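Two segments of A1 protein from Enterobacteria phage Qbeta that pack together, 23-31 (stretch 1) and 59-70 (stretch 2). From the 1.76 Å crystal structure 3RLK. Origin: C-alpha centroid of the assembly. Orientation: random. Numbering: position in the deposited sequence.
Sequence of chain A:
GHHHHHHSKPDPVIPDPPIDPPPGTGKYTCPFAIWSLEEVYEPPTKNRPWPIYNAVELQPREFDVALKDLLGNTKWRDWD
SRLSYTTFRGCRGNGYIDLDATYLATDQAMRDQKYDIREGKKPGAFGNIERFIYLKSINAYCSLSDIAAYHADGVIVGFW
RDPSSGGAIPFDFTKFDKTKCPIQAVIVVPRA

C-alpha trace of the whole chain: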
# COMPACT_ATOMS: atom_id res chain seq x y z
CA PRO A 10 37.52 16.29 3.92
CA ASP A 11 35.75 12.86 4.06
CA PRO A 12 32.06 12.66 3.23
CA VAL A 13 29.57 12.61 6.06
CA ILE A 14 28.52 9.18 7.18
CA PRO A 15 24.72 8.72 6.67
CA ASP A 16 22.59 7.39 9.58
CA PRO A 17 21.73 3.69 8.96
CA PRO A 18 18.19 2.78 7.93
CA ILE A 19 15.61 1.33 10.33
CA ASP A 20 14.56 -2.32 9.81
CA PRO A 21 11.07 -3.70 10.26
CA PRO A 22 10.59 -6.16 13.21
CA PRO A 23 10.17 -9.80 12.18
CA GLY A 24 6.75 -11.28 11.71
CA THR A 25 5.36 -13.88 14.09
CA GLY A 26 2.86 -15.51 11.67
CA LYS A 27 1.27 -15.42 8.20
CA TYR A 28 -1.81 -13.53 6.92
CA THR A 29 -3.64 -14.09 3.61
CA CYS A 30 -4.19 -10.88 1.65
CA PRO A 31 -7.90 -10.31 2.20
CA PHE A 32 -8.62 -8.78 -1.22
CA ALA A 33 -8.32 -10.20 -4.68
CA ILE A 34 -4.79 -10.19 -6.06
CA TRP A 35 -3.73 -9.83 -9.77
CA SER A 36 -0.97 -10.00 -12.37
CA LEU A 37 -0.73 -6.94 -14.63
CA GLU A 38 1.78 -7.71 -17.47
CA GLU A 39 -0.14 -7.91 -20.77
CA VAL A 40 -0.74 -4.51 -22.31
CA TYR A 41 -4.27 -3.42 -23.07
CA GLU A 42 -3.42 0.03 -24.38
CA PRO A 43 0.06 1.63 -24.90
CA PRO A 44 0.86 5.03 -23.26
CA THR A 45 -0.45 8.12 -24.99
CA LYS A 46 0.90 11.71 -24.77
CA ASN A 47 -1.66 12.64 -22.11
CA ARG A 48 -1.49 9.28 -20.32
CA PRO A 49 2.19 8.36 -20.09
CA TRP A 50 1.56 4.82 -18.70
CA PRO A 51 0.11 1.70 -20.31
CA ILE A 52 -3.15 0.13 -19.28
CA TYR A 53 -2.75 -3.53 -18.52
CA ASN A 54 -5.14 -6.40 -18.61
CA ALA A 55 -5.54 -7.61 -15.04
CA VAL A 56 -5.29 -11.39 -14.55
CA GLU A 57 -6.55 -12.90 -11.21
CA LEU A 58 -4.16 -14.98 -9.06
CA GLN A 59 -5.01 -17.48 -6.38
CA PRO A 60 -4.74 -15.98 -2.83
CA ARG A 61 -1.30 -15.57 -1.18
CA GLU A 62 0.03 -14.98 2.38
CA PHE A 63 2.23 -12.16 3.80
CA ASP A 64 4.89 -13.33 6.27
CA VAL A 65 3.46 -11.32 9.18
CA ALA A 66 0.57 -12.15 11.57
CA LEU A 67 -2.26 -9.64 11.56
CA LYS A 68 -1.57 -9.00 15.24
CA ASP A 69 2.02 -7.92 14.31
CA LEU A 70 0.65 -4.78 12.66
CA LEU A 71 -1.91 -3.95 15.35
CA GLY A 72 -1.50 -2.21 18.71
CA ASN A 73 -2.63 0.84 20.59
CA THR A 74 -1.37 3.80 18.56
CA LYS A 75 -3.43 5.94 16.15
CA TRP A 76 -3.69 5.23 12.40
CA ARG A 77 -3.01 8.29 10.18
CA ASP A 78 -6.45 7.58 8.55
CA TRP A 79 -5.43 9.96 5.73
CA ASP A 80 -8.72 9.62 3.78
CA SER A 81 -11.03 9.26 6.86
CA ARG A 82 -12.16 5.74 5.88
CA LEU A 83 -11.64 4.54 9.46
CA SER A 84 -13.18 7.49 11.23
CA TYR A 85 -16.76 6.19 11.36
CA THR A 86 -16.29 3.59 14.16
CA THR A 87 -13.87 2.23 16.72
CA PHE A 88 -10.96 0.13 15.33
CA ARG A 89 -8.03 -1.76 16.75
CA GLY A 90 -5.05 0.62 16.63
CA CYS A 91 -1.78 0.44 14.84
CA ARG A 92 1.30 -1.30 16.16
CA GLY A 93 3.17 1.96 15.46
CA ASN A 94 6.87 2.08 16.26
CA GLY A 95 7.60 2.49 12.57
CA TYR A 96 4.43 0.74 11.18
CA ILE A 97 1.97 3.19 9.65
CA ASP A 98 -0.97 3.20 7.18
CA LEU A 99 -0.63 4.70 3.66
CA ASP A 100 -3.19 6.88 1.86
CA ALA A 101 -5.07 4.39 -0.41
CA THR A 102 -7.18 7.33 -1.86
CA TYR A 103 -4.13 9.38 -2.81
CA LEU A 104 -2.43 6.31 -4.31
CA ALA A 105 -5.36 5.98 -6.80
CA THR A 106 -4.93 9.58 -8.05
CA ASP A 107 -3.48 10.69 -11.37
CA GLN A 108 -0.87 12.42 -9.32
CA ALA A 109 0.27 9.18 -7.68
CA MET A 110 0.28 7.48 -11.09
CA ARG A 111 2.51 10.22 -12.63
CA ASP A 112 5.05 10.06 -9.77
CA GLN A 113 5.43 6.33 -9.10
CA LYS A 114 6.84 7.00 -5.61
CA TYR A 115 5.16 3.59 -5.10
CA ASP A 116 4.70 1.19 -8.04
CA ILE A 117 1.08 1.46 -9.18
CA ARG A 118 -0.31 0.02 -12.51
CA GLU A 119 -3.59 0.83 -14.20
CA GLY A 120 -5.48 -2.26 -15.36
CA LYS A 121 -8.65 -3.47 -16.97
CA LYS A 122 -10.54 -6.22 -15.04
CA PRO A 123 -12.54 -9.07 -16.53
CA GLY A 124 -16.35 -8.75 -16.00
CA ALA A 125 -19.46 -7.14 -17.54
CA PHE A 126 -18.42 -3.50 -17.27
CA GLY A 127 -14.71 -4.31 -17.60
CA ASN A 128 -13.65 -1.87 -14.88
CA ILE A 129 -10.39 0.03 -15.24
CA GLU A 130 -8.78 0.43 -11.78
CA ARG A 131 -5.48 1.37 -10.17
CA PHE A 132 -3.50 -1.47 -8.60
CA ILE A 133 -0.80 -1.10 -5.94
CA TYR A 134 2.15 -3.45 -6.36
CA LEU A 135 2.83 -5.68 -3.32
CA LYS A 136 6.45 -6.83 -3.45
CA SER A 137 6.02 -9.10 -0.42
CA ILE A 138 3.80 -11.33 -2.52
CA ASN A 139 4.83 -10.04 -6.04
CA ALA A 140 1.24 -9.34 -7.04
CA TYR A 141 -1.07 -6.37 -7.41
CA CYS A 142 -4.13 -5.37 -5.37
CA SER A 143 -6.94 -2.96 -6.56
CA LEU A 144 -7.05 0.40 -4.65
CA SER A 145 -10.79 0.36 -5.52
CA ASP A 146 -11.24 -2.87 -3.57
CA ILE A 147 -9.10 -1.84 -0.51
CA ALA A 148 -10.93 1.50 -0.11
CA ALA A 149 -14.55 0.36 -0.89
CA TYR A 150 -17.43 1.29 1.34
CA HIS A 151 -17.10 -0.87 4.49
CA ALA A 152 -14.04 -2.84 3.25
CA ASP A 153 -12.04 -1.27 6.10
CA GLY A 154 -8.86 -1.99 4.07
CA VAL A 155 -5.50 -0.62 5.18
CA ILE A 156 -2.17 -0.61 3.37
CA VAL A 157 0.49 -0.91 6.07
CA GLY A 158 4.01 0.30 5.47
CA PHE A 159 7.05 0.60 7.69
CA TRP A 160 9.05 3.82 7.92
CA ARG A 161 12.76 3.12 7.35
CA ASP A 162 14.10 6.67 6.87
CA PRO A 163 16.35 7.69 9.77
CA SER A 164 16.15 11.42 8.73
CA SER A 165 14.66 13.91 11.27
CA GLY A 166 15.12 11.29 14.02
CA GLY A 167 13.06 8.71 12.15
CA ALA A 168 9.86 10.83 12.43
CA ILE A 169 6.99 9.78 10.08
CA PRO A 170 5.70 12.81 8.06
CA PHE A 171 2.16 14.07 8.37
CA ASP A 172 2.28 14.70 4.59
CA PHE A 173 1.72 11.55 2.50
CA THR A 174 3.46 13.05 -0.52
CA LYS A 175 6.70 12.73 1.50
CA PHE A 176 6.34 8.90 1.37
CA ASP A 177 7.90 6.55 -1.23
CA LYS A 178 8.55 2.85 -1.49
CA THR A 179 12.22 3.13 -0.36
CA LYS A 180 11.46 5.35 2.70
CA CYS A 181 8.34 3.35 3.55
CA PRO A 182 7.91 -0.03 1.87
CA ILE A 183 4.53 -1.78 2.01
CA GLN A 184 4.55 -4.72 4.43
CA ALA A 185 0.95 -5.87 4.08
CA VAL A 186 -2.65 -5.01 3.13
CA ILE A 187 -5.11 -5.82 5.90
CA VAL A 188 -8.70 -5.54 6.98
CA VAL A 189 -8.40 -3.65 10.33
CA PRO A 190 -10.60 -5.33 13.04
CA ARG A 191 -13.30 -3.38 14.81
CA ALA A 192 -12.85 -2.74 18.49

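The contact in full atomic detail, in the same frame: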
# COMPACT_ATOMS: atom_id res chain seq x y z
N PRO A 23 10.60 -8.61 12.94
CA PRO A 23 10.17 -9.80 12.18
C PRO A 23 8.71 -10.09 12.44
O PRO A 23 8.13 -9.63 13.42
CB PRO A 23 11.02 -10.93 12.77
CG PRO A 23 11.29 -10.46 14.28
CD PRO A 23 11.19 -8.92 14.26
N GLY A 24 8.14 -10.89 11.56
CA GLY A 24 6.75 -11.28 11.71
C GLY A 24 6.72 -12.53 12.58
O GLY A 24 7.68 -13.31 12.61
N THR A 25 5.60 -12.70 13.27
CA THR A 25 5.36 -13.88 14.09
C THR A 25 4.34 -14.85 13.52
O THR A 25 3.96 -15.82 14.21
CB THR A 25 4.84 -13.52 15.45
OG1 THR A 25 3.58 -12.84 15.31
CG2 THR A 25 5.87 -12.67 16.22
N GLY A 26 3.88 -14.60 12.29
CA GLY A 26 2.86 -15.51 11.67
C GLY A 26 2.69 -15.23 10.20
O GLY A 26 3.53 -14.57 9.56
N LYS A 27 1.57 -15.68 9.64
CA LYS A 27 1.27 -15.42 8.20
C LYS A 27 -0.17 -14.84 8.16
O LYS A 27 -0.98 -15.02 9.10
CB LYS A 27 1.24 -16.72 7.38
CG LYS A 27 2.47 -17.65 7.50
CD LYS A 27 3.18 -17.73 6.15
CE LYS A 27 4.56 -18.43 6.19
NZ LYS A 27 5.70 -17.50 6.56
N TYR A 28 -0.48 -14.15 7.09
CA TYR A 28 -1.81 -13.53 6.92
C TYR A 28 -2.11 -13.47 5.42
O TYR A 28 -1.37 -12.84 4.63
CB TYR A 28 -1.74 -12.12 7.50
CG TYR A 28 -3.00 -11.31 7.32
CD1 TYR A 28 -3.08 -10.27 6.36
CD2 TYR A 28 -4.11 -11.55 8.12
CE1 TYR A 28 -4.18 -9.50 6.20
CE2 TYR A 28 -5.28 -10.74 7.97
CZ TYR A 28 -5.32 -9.71 7.05
OH TYR A 28 -6.51 -9.02 6.95
N THR A 29 -3.21 -14.11 5.02
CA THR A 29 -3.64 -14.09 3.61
C THR A 29 -4.20 -12.72 3.24
O THR A 29 -5.05 -12.18 3.99
CB THR A 29 -4.79 -15.08 3.40
OG1 THR A 29 -4.38 -16.42 3.77
CG2 THR A 29 -5.19 -15.09 1.97
N CYS A 30 -3.69 -12.15 2.15
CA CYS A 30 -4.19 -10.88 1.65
C CYS A 30 -5.70 -11.00 1.47
O CYS A 30 -6.19 -11.92 0.79
CB CYS A 30 -3.55 -10.55 0.31
SG CYS A 30 -4.01 -8.92 -0.22
N PRO A 31 -6.47 -10.14 2.12
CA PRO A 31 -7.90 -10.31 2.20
C PRO A 31 -8.68 -9.75 1.01
O PRO A 31 -9.90 -9.80 1.00
CB PRO A 31 -8.25 -9.57 3.49
CG PRO A 31 -7.27 -8.57 3.66
CD PRO A 31 -6.03 -8.94 2.89
N GLN A 59 -4.46 -16.88 -7.55
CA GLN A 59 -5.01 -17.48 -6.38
C GLN A 59 -4.46 -16.69 -5.15
O GLN A 59 -3.44 -16.05 -5.24
CB GLN A 59 -4.57 -18.97 -6.29
CG GLN A 59 -5.22 -19.88 -7.38
CD GLN A 59 -6.70 -20.20 -7.03
OE1 GLN A 59 -7.02 -20.51 -5.88
NE2 GLN A 59 -7.56 -20.10 -8.01
N PRO A 60 -5.19 -16.69 -4.03
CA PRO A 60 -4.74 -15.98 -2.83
C PRO A 60 -3.33 -16.34 -2.33
O PRO A 60 -2.84 -17.50 -2.47
CB PRO A 60 -5.80 -16.33 -1.78
CG PRO A 60 -7.00 -16.70 -2.60
CD PRO A 60 -6.50 -17.34 -3.87
N ARG A 61 -2.69 -15.37 -1.66
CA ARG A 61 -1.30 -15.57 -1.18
C ARG A 61 -1.23 -15.03 0.24
O ARG A 61 -2.02 -14.16 0.59
CB ARG A 61 -0.32 -14.78 -2.07
CG ARG A 61 0.00 -15.50 -3.41
CD ARG A 61 0.65 -14.65 -4.45
NE ARG A 61 0.78 -15.41 -5.69
CZ ARG A 61 1.76 -15.25 -6.60
NH1 ARG A 61 2.72 -14.31 -6.42
NH2 ARG A 61 1.81 -16.06 -7.68
N GLU A 62 -0.22 -15.46 0.99
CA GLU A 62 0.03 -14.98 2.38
C GLU A 62 1.26 -14.04 2.51
O GLU A 62 2.32 -14.35 1.99
CB GLU A 62 0.29 -16.19 3.28
CG GLU A 62 -0.95 -17.01 3.53
CD GLU A 62 -0.59 -18.33 4.29
OE1 GLU A 62 0.52 -18.92 4.04
OE2 GLU A 62 -1.42 -18.78 5.14
N PHE A 63 1.10 -12.92 3.24
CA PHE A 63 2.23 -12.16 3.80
C PHE A 63 2.85 -12.91 4.99
O PHE A 63 2.20 -13.72 5.67
CB PHE A 63 1.74 -10.79 4.33
CG PHE A 63 0.98 -9.99 3.30
CD1 PHE A 63 1.66 -9.35 2.24
CD2 PHE A 63 -0.39 -9.81 3.40
CE1 PHE A 63 0.96 -8.52 1.32
CE2 PHE A 63 -1.09 -9.02 2.50
CZ PHE A 63 -0.47 -8.38 1.45
N ASP A 64 4.15 -12.66 5.21
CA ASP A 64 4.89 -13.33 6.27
C ASP A 64 4.87 -12.43 7.51
O ASP A 64 5.93 -12.12 8.08
CB ASP A 64 6.32 -13.56 5.82
CG ASP A 64 6.43 -14.60 4.70
OD1 ASP A 64 5.61 -15.56 4.68
OD2 ASP A 64 7.38 -14.49 3.90
N VAL A 65 3.69 -11.93 7.84
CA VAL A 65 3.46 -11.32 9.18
C VAL A 65 2.13 -11.84 9.65
O VAL A 65 1.28 -12.17 8.76
CB VAL A 65 3.36 -9.76 9.15
CG1 VAL A 65 4.67 -9.16 8.95
CG2 VAL A 65 2.32 -9.22 8.10
N ALA A 66 1.92 -11.90 10.99
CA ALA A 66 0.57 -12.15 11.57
C ALA A 66 -0.18 -10.83 11.55
O ALA A 66 0.41 -9.75 11.70
CB ALA A 66 0.60 -12.70 13.02
N LEU A 67 -1.51 -10.89 11.40
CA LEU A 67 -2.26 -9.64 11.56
C LEU A 67 -1.88 -8.96 12.85
O LEU A 67 -1.66 -7.73 12.84
CB LEU A 67 -3.76 -9.90 11.58
CG LEU A 67 -4.65 -8.68 11.79
CD1 LEU A 67 -4.52 -7.68 10.64
CD2 LEU A 67 -6.06 -9.28 11.80
N LYS A 68 -1.80 -9.71 13.95
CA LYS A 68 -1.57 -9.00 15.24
C LYS A 68 -0.22 -8.25 15.21
O LYS A 68 -0.05 -7.29 15.98
CB LYS A 68 -1.66 -9.90 16.47
CG LYS A 68 -0.52 -10.94 16.67
CD LYS A 68 -0.47 -11.49 18.07
CE LYS A 68 0.98 -11.83 18.44
NZ LYS A 68 1.43 -13.10 17.78
N ASP A 69 0.72 -8.65 14.34
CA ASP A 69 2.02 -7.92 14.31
C ASP A 69 1.90 -6.44 13.95
O ASP A 69 2.75 -5.61 14.35
CB ASP A 69 3.00 -8.54 13.29
CG ASP A 69 3.40 -9.95 13.66
OD1 ASP A 69 3.34 -10.21 14.89
OD2 ASP A 69 3.68 -10.79 12.77
N LEU A 70 0.85 -6.13 13.19
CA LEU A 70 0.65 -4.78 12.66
C LEU A 70 -0.29 -3.95 13.49
O LEU A 70 -0.52 -2.77 13.12
CB LEU A 70 0.11 -4.87 11.23
CG LEU A 70 0.82 -5.86 10.31
CD1 LEU A 70 0.12 -5.96 8.96
CD2 LEU A 70 2.32 -5.52 10.06
O HOH W 1 -2.74 -13.35 10.97
O HOH W 2 -4.42 -13.20 -1.36

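The two stretches run antiparallel, and a short ladder of backbone hydrogen bonds sets their register. Y28 and F63 form the hydrogen-bonded pair: Y28 N donates to F63 O at 3.1 Å, and F63 N donates to Y28 O at 2.8 Å. One step along, T29 and E62 make a non-hydrogen-bonded pair with CA atoms 4.0 Å apart, and the ladder resumes where C30 N reaches R61 O at 3.0 Å.

Where direct pairing stops, water continues it. At one end a water donates to K27 O (3.1 Å) and accepts from L67 N (2.8 Å); at the other, a second water donates to C30 O (3.1 Å) and accepts from R61 N (2.8 Å). Each bridges a carbonyl of the first stretch to an amide of the second.

Beyond the ladder, D69 takes over as a side-chain acceptor. Its OD2 receives T25 N at 2.8 Å and A66 N at 2.7 Å, so one carboxylate oxygen satisfies an amide from each stretch. Its OD1 accepts from T25 OG1 at 2.7 Å, and that hydroxyl in turn accepts from K68 NZ at 3.3 Å. The backbone here packs tightly: an ideal CB on G24 would lie 2.4 Å from D64 O, and one on G26 would lie 2.9 Å from A66 CB, both clashes that glycine avoids.

K27 and D64 close a salt bridge, NZ to OD1 at 2.7 Å, the lysine's charge meeting the carboxylate although both CA-to-CB bonds point away from the opposite stretch.

The apolar contacts gather around Y28 and F63, whose side chains share one face of the sheet. L67 CD1 covers one face of the Y28 ring, while F63 CD2 sits at its edge, 4.0 Å from Y28 CD1. C30 CB packs obliquely against the F63 ring, 3.6 Å from F63 CE2.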